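Local coordinates for adhesin competence repressor (Streptococcus pyogenes serotype M3, PDB 5JLU), which senses zinc and regulates transcription as a DNA-binding repressor of the MarR family, working as a dimer of identical subunits, at residues Ser109-Thr112 with His113-Glu117; Ile75-Leu78 with Val79-Met83; Ile136-Lys139 with Phe140-Phe144; Val121-Arg124 with Leu125-Phe129. All blocks are in the same frame, centred on the assembly; numbering follows the deposited sequence.

Contact 1 of 4, residues Ser109-Thr112 with His113-Glu117. With ZN (zinc ion), chain B.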
# COMPACT_ATOMS: atom_id res chain seq x y z
N SER A 109 -5.93 13.95 13.73
CA SER A 109 -7.11 13.35 14.38
C SER A 109 -7.96 12.58 13.47
O SER A 109 -8.36 11.49 13.78
CB SER A 109 -8.01 14.44 14.98
OG SER A 109 -7.35 14.91 16.09
N GLU A 110 -8.26 13.17 12.33
CA GLU A 110 -9.00 12.47 11.27
C GLU A 110 -8.37 11.20 10.71
O GLU A 110 -9.06 10.22 10.34
CB GLU A 110 -9.20 13.42 10.08
CG GLU A 110 -9.94 12.86 8.86
CD GLU A 110 -11.39 12.33 9.14
OE1 GLU A 110 -11.97 11.69 8.23
OE2 GLU A 110 -11.97 12.54 10.24
N HIS A 111 -7.08 11.25 10.51
CA HIS A 111 -6.38 10.06 10.07
C HIS A 111 -6.43 9.01 11.20
O HIS A 111 -6.68 7.86 10.94
CB HIS A 111 -4.96 10.41 9.68
CG HIS A 111 -4.12 9.23 9.40
ND1 HIS A 111 -3.14 8.78 10.27
CD2 HIS A 111 -4.16 8.35 8.37
CE1 HIS A 111 -2.58 7.70 9.74
NE2 HIS A 111 -3.20 7.42 8.60
N THR A 112 -6.27 9.44 12.45
CA THR A 112 -6.34 8.53 13.57
C THR A 112 -7.72 7.91 13.72
O THR A 112 -7.85 6.76 14.16
CB THR A 112 -5.94 9.24 14.85
OG1 THR A 112 -4.55 9.50 14.81
CG2 THR A 112 -6.21 8.42 16.11
N HIS A 113 -8.74 8.65 13.34
CA HIS A 113 -10.12 8.21 13.53
C HIS A 113 -10.45 7.20 12.44
O HIS A 113 -11.12 6.19 12.72
CB HIS A 113 -11.09 9.41 13.57
CG HIS A 113 -12.53 9.02 13.44
ND1 HIS A 113 -13.26 8.46 14.48
CD2 HIS A 113 -13.36 9.04 12.38
CE1 HIS A 113 -14.47 8.17 14.06
NE2 HIS A 113 -14.56 8.52 12.79
N HIS A 114 -9.98 7.43 11.22
CA HIS A 114 -10.10 6.41 10.14
C HIS A 114 -9.37 5.07 10.45
O HIS A 114 -9.85 4.02 10.06
CB HIS A 114 -9.62 6.96 8.78
CG HIS A 114 -10.57 7.96 8.15
ND1 HIS A 114 -10.47 8.36 6.84
CD2 HIS A 114 -11.65 8.61 8.66
CE1 HIS A 114 -11.44 9.22 6.56
NE2 HIS A 114 -12.17 9.39 7.66
N HIS A 115 -8.21 5.12 11.13
CA HIS A 115 -7.55 3.92 11.65
C HIS A 115 -8.43 3.19 12.70
O HIS A 115 -8.50 1.96 12.67
CB HIS A 115 -6.10 4.17 12.12
CG HIS A 115 -5.15 4.15 10.96
ND1 HIS A 115 -4.67 2.97 10.42
CD2 HIS A 115 -4.71 5.15 10.15
CE1 HIS A 115 -3.97 3.24 9.33
NE2 HIS A 115 -3.94 4.55 9.18
N ASP A 116 -9.08 3.96 13.58
CA ASP A 116 -9.94 3.40 14.60
C ASP A 116 -11.11 2.70 13.94
O ASP A 116 -11.39 1.55 14.25
CB ASP A 116 -10.42 4.45 15.60
CG ASP A 116 -9.29 4.97 16.48
OD1 ASP A 116 -8.38 4.20 16.79
OD2 ASP A 116 -9.30 6.15 16.86
N GLU A 117 -11.70 3.31 12.93
CA GLU A 117 -12.80 2.63 12.27
C GLU A 117 -12.33 1.38 11.59
O GLU A 117 -13.06 0.39 11.63
CB GLU A 117 -13.55 3.55 11.31
CG GLU A 117 -14.28 4.68 12.07
CD GLU A 117 -14.93 5.77 11.18
OE1 GLU A 117 -14.52 5.99 9.99
OE2 GLU A 117 -15.87 6.43 11.70
ZN ZN B . -2.67 5.53 7.80
O HOH W 1 -2.19 3.66 6.80
O HOH W 2 -1.70 6.55 6.11
O HOH W 3 -4.34 5.52 6.64
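His111 and His115, one turn apart on helix 105-127, close on a single zinc ion. Each gives its NE2 to the metal: His111 NE2 lies 2.1 Å from the zinc, and His115 NE2 also lies 2.1 Å from it. The rings meet as an offset edge-to-face pair, with planes at 72°. The edge of His115 is turned to a face of His111, and its CD2 comes 3.3 Å from His111 CE1. His111 carries CG anti to its backbone N (chi1 172°), while the His115 ring leaves on the side of its own N (chi1 -82°). These different first torsions swing both rings to the same metal. Beneath them the His115 N to His111 O hydrogen bond, 3.1 Å long, is the ordinary bond of this helical turn. His45 of helix 41-52 is the third protein ligand, and three waters complete six positions. His115 ND1 is hydrogen-bonded to Asp12 of the second subunit. The zinc at NE2 and this bond at ND1 together hold the ring's rotation, and the carboxylate probably makes NE2 a stronger donor. Three neutral imidazoles would not cancel the metal's charge, so the second-shell carboxylate probably helps to stabilise it.

Contact 2 of 4, residues Ile75-Leu78 with Val79-Met83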
# COMPACT_ATOMS: atom_id res chain seq x y z
N ILE A 75 9.73 14.77 7.05
CA ILE A 75 9.68 15.90 7.96
C ILE A 75 9.99 17.27 7.30
O ILE A 75 9.28 18.27 7.58
CB ILE A 75 10.56 15.69 9.18
CG1 ILE A 75 9.95 14.61 10.10
CG2 ILE A 75 10.68 17.00 9.98
CD1 ILE A 75 10.87 14.18 11.21
N LYS A 76 10.96 17.35 6.42
CA LYS A 76 11.16 18.62 5.70
C LYS A 76 9.91 19.09 4.93
O LYS A 76 9.48 20.26 5.01
CB LYS A 76 12.33 18.50 4.76
CG LYS A 76 13.66 18.72 5.46
CD LYS A 76 14.84 18.45 4.50
CE LYS A 76 16.11 18.43 5.40
NZ LYS A 76 17.32 18.01 4.61
N SER A 77 9.28 18.17 4.24
CA SER A 77 8.04 18.52 3.50
C SER A 77 6.93 18.91 4.46
O SER A 77 6.15 19.82 4.22
CB SER A 77 7.65 17.33 2.59
OG SER A 77 6.33 17.38 2.20
N LEU A 78 6.84 18.25 5.60
CA LEU A 78 5.85 18.63 6.62
C LEU A 78 6.09 20.03 7.24
O LEU A 78 5.15 20.83 7.43
CB LEU A 78 5.82 17.56 7.72
CG LEU A 78 5.13 16.24 7.29
CD1 LEU A 78 5.25 15.20 8.36
CD2 LEU A 78 3.67 16.51 7.05
N VAL A 79 7.34 20.30 7.60
CA VAL A 79 7.70 21.63 8.08
C VAL A 79 7.34 22.66 6.98
O VAL A 79 6.74 23.68 7.28
CB VAL A 79 9.16 21.70 8.43
CG1 VAL A 79 9.60 23.18 8.69
CG2 VAL A 79 9.50 20.81 9.65
N LYS A 80 7.68 22.36 5.73
CA LYS A 80 7.36 23.27 4.61
C LYS A 80 5.86 23.57 4.53
O LYS A 80 5.48 24.68 4.27
CB LYS A 80 7.87 22.75 3.24
CG LYS A 80 7.42 23.63 2.02
CD LYS A 80 7.37 22.87 0.68
CE LYS A 80 6.49 23.59 -0.37
NZ LYS A 80 5.53 22.69 -1.07
N GLN A 81 5.01 22.58 4.84
CA GLN A 81 3.54 22.78 4.86
C GLN A 81 2.98 23.24 6.18
O GLN A 81 1.77 23.13 6.41
CB GLN A 81 2.87 21.49 4.41
CG GLN A 81 3.36 21.06 3.01
CD GLN A 81 2.73 19.70 2.59
OE1 GLN A 81 1.57 19.65 2.20
NE2 GLN A 81 3.48 18.63 2.69
N ASP A 82 3.85 23.74 7.06
CA ASP A 82 3.43 24.28 8.35
C ASP A 82 2.71 23.23 9.21
O ASP A 82 1.77 23.54 9.96
CB ASP A 82 2.52 25.49 8.11
CG ASP A 82 3.24 26.64 7.41
OD1 ASP A 82 4.38 27.00 7.80
OD2 ASP A 82 2.66 27.18 6.44
N MET A 83 3.17 21.99 9.12
CA MET A 83 2.51 20.88 9.84
C MET A 83 3.24 20.53 11.13
O MET A 83 2.64 20.04 12.07
CB MET A 83 2.44 19.68 8.87
CG MET A 83 1.10 19.02 8.81
SD MET A 83 -0.19 20.11 8.24
CE MET A 83 -0.44 19.36 6.65
O HOH W 4 6.25 19.43 -0.06
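Val79 meets Ile75 one turn back on helix 68-80. Its CG2 methyl lies 4.0 Å from Ile75 CG2, and the two branched side chains cross at a slant. Val79 N gives a nearly straight hydrogen bond to Ile75 O, at 175°. Lys80 follows with its backbone N bonded to Lys76 O. Its ammonium group makes a weak bond to a water that also meets Ser77 OG.

Gln81 is the first residue to leave helical geometry, and it gives two hydrogen bonds to Ser77 O. Its backbone N bonds to Ser77 O at 3.0 Å. Its side chain turns back beside its own N (chi1 -57°), which brings NE2 to 3.3 Å from the same Ser77 O. The two donors reach this oxygen from opposite faces of the carbonyl plane. NE2 stands well above that plane, while the oxygen lies close to the plane of the Gln81 amide. A third, weak bond joins Gln81 NE2 to Ser77 OG, whose stronger partner is Gln43.

Asp82 has positive phi (60°) and turns the chain. Its N bonds to Val79 O at 2.9 Å. Met83 N then reaches back to Leu78 O at 2.8 Å. Met83 CB packs 3.9 Å from Leu78 CD2, in a buried patch with Leu47 and Ile46 of helix 41-52. This is a Schellman motif with Asp82 as the C-prime residue. It ends the helix that leads into strand 84-88 of the MarR winged helix-turn-helix domain.

Contact 3 of 4, residues Ile136-Lys139 with Phe140-Phe144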
# COMPACT_ATOMS: atom_id res chain seq x y z
N ILE A 136 -3.63 -19.55 14.23
CA ILE A 136 -3.00 -19.75 12.95
C ILE A 136 -3.00 -18.43 12.19
O ILE A 136 -2.01 -18.08 11.57
CB ILE A 136 -3.72 -20.80 12.18
CG1 ILE A 136 -3.53 -22.15 12.90
CG2 ILE A 136 -3.22 -20.89 10.74
CD1 ILE A 136 -4.58 -23.13 12.45
N VAL A 137 -4.10 -17.70 12.24
CA VAL A 137 -4.13 -16.40 11.62
C VAL A 137 -3.03 -15.53 12.22
O VAL A 137 -2.31 -14.91 11.49
CB VAL A 137 -5.52 -15.76 11.69
CG1 VAL A 137 -5.44 -14.29 11.29
CG2 VAL A 137 -6.49 -16.54 10.82
N ASP A 138 -2.82 -15.62 13.53
CA ASP A 138 -1.79 -14.87 14.21
C ASP A 138 -0.45 -15.23 13.69
O ASP A 138 0.34 -14.35 13.26
CB ASP A 138 -1.86 -15.13 15.73
CG ASP A 138 -0.85 -14.28 16.56
OD1 ASP A 138 -0.07 -13.46 16.02
OD2 ASP A 138 -0.84 -14.44 17.80
N LYS A 139 -0.19 -16.53 13.72
CA LYS A 139 1.06 -17.07 13.23
C LYS A 139 1.28 -16.57 11.79
O LYS A 139 2.33 -16.08 11.49
CB LYS A 139 1.09 -18.60 13.33
CG LYS A 139 2.50 -19.22 13.38
CD LYS A 139 2.52 -20.77 13.23
CE LYS A 139 3.71 -21.26 12.38
NZ LYS A 139 3.54 -22.67 11.95
N PHE A 140 0.26 -16.61 10.94
CA PHE A 140 0.43 -16.11 9.58
C PHE A 140 0.75 -14.59 9.51
O PHE A 140 1.75 -14.19 8.87
CB PHE A 140 -0.80 -16.45 8.73
CG PHE A 140 -0.79 -15.80 7.41
CD1 PHE A 140 0.13 -16.17 6.46
CD2 PHE A 140 -1.71 -14.79 7.12
CE1 PHE A 140 0.15 -15.54 5.23
CE2 PHE A 140 -1.67 -14.13 5.91
CZ PHE A 140 -0.74 -14.51 4.97
N VAL A 141 -0.02 -13.75 10.19
CA VAL A 141 0.20 -12.31 10.03
C VAL A 141 1.53 -11.91 10.58
O VAL A 141 2.18 -11.01 10.03
CB VAL A 141 -0.93 -11.38 10.58
CG1 VAL A 141 -2.25 -11.76 9.99
CG2 VAL A 141 -1.01 -11.35 12.07
N THR A 142 1.95 -12.63 11.63
CA THR A 142 3.23 -12.38 12.26
C THR A 142 4.38 -12.66 11.30
O THR A 142 5.20 -11.75 11.11
CB THR A 142 3.41 -13.20 13.55
OG1 THR A 142 2.36 -12.85 14.46
CG2 THR A 142 4.77 -12.88 14.21
N VAL A 143 4.42 -13.86 10.68
CA VAL A 143 5.53 -14.14 9.74
C VAL A 143 5.50 -13.27 8.47
O VAL A 143 6.53 -12.90 7.92
CB VAL A 143 5.66 -15.64 9.35
CG1 VAL A 143 5.92 -16.50 10.58
CG2 VAL A 143 4.48 -16.17 8.61
N PHE A 144 4.29 -13.01 7.99
CA PHE A 144 4.12 -12.19 6.82
C PHE A 144 4.70 -10.81 7.07
O PHE A 144 5.47 -10.32 6.28
CB PHE A 144 2.64 -12.14 6.45
CG PHE A 144 2.34 -11.55 5.13
CD1 PHE A 144 3.29 -11.37 4.16
CD2 PHE A 144 1.07 -11.19 4.84
CE1 PHE A 144 2.96 -10.84 2.93
CE2 PHE A 144 0.74 -10.63 3.61
CZ PHE A 144 1.68 -10.48 2.66
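Thr142 grips the carbonyl of Asp138 with two groups. Thr142 OG1 donates to Asp138 O at 2.8 Å, and Thr142 N donates to the same Asp138 O at 2.9 Å. The backbone N comes in almost in line with the C=O bond, whereas the hydroxyl sits above the carbonyl plane, 47° out of it. Thr142 OG1 lies on the side of its own backbone N (chi1 -59°), which lets it fold back over the preceding turn. The Asp138 side chain leans toward Thr142 from the turn before, and its OD1 lies 3.0 Å from Thr142 OG1. Asp138 OD1 and Thr142 OG1 are both held from outside the helix: Lys10 of the second subunit makes a salt bridge to Asp138 OD1 and a hydrogen bond to Thr142 OG1. That ammonium group probably offsets the negative charge at this point.

The residues belong to helix 131-149, the last helix of the chain, which takes part in the dimer interface together with the other subunit's N-terminal residues. Its backbone bonds continue with Phe140 N to Ile136 O at 2.8 Å and Val143 N to Lys139 O at 3.2 Å. Lys139 reaches over to the second subunit, where its ammonium group makes a cation-pi contact with Phe129.

Val141 CG1 lies 4.3 Å from Val137 CG1, a loose apolar contact along one side of the helix. The ring of Phe140 has Val137 O at its edge, near the ring plane. Phe140 and Phe144 face Leu11 of helix 7-23 and Leu125 of the second subunit, and Ile136 packs on Ile136 of that subunit.

Contact 4 of 4, residues Val121-Arg124 with Leu125-Phe129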
# COMPACT_ATOMS: atom_id res chain seq x y z
N VAL A 121 -13.39 -2.92 11.52
CA VAL A 121 -13.50 -3.77 10.37
C VAL A 121 -12.68 -5.01 10.52
O VAL A 121 -13.12 -6.13 10.18
CB VAL A 121 -13.15 -3.03 9.07
CG1 VAL A 121 -13.11 -4.00 7.89
CG2 VAL A 121 -14.19 -1.90 8.81
N TYR A 122 -11.48 -4.87 11.04
CA TYR A 122 -10.66 -6.06 11.22
C TYR A 122 -11.31 -6.96 12.34
O TYR A 122 -11.35 -8.18 12.20
CB TYR A 122 -9.25 -5.65 11.57
CG TYR A 122 -8.53 -4.79 10.53
CD1 TYR A 122 -8.72 -4.99 9.17
CD2 TYR A 122 -7.66 -3.85 10.92
CE1 TYR A 122 -8.07 -4.21 8.22
CE2 TYR A 122 -6.97 -3.06 9.99
CZ TYR A 122 -7.18 -3.27 8.64
OH TYR A 122 -6.48 -2.56 7.72
N ASN A 123 -11.82 -6.35 13.41
CA ASN A 123 -12.52 -7.13 14.47
C ASN A 123 -13.62 -7.97 13.92
O ASN A 123 -13.59 -9.24 14.01
CB ASN A 123 -13.00 -6.20 15.60
CG ASN A 123 -13.78 -6.97 16.69
OD1 ASN A 123 -14.94 -7.01 16.64
ND2 ASN A 123 -13.09 -7.64 17.59
N ARG A 124 -14.50 -7.34 13.15
CA ARG A 124 -15.61 -8.12 12.55
C ARG A 124 -15.12 -9.27 11.70
O ARG A 124 -15.69 -10.34 11.63
CB ARG A 124 -16.45 -7.26 11.64
CG ARG A 124 -17.05 -6.01 12.29
CD ARG A 124 -18.11 -5.35 11.37
NE ARG A 124 -17.71 -4.51 10.19
CZ ARG A 124 -17.43 -4.93 8.93
NH1 ARG A 124 -17.15 -4.04 7.97
NH2 ARG A 124 -17.38 -6.23 8.61
N LEU A 125 -14.05 -9.05 10.97
CA LEU A 125 -13.62 -10.12 10.11
C LEU A 125 -12.95 -11.27 10.88
O LEU A 125 -13.16 -12.44 10.59
CB LEU A 125 -12.72 -9.45 9.14
CG LEU A 125 -11.64 -9.91 8.23
CD1 LEU A 125 -11.19 -8.60 7.53
CD2 LEU A 125 -10.49 -10.53 9.02
N LEU A 126 -12.16 -10.92 11.90
CA LEU A 126 -11.56 -11.87 12.73
C LEU A 126 -12.64 -12.73 13.48
O LEU A 126 -12.51 -13.96 13.58
CB LEU A 126 -10.59 -11.12 13.65
CG LEU A 126 -9.36 -10.57 12.92
CD1 LEU A 126 -8.54 -9.69 13.87
CD2 LEU A 126 -8.47 -11.63 12.35
N GLN A 127 -13.74 -12.09 13.88
CA GLN A 127 -14.83 -12.75 14.56
C GLN A 127 -15.36 -13.98 13.86
O GLN A 127 -15.90 -14.84 14.51
CB GLN A 127 -16.01 -11.81 14.76
CG GLN A 127 -15.83 -10.94 15.97
CD GLN A 127 -17.12 -10.26 16.37
OE1 GLN A 127 -18.20 -10.82 16.20
NE2 GLN A 127 -17.02 -9.10 16.98
N LYS A 128 -15.23 -14.04 12.55
CA LYS A 128 -15.62 -15.26 11.80
C LYS A 128 -14.77 -16.50 11.98
O LYS A 128 -15.07 -17.55 11.41
CB LYS A 128 -15.65 -14.92 10.32
CG LYS A 128 -16.67 -13.84 10.01
CD LYS A 128 -16.43 -13.21 8.63
CE LYS A 128 -17.68 -12.44 8.21
NZ LYS A 128 -17.65 -12.08 6.77
N PHE A 129 -13.72 -16.42 12.78
CA PHE A 129 -12.81 -17.54 12.96
C PHE A 129 -12.98 -17.98 14.37
O PHE A 129 -13.16 -17.13 15.26
CB PHE A 129 -11.33 -17.14 12.62
CG PHE A 129 -11.16 -16.86 11.14
CD1 PHE A 129 -11.43 -15.59 10.63
CD2 PHE A 129 -10.90 -17.88 10.27
CE1 PHE A 129 -11.34 -15.36 9.25
CE2 PHE A 129 -10.78 -17.65 8.90
CZ PHE A 129 -11.02 -16.40 8.39
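The C-terminal end of helix 105-127, where the long helix runs out toward helix 131-149, brings Asn123 beside Gln127. Asn123 OD1 accepts a hydrogen bond from Gln127 NE2 at 3.0 Å, with an N-H...O angle of 144°. The two amides are turned almost square to each other, with planes 81° apart. NE2 is tilted from the plane of the Asn123 carbonyl, and OD1 lies somewhat out of the Gln127 amide plane. Asn123 CG points away from its own N (chi1 178°), toward the next turn, and the extended Gln127 chain comes back beside it, which lets the two amide ends meet. The other end of the Asn123 amide is engaged as well: its ND2 is hydrogen-bonded to Glu8 of the second subunit. These two bonds together fix which way the amide is turned.

Underneath, Gln127 N bonds to Asn123 O at 2.9 Å, and Leu126 N bonds to Tyr122 O, also at 2.9 Å. The Leu126 side chain folds over that carbonyl, with CG 3.2 Å from Tyr122 O. Leu125 CB similarly sits 3.5 Å from Val121 O. The guanidinium of Arg124 curls back, with one face over Val121 CA.

Several of the larger side chains are used in the dimer. Tyr122 packs on Val15, Leu125 on Phe144 and Leu126 on Leu7, all three partners belonging to the second subunit. Leu126 also touches Leu134 of helix 131-149. Interlocking of N-terminal and C-terminal helices from two subunits is typical of the MarR-family dimerization region.

How the contacts relate
All four contacts are local turns of helix, but they differ in chemistry. Contact 1 is a surface contact whose histidines bind zinc. Contacts 2, 3 and 4 are partly buried. Contacts 1 and 4 share helix 105-127, with centres about 19 Å apart, so one helix carries both a zinc site and part of the dimer interface. Contact 3 lies on the following helix and touches contact 4 through Val137 and Leu126. Contacts 3 and 4 meet the second subunit along most of their length, by polar bonds and apolar packing, contact 1 only through His115. Contact 2 lies on the other side of the chain's centre from contacts 3 and 4, in the DNA-binding domain, and no other chain of the assembly touches it.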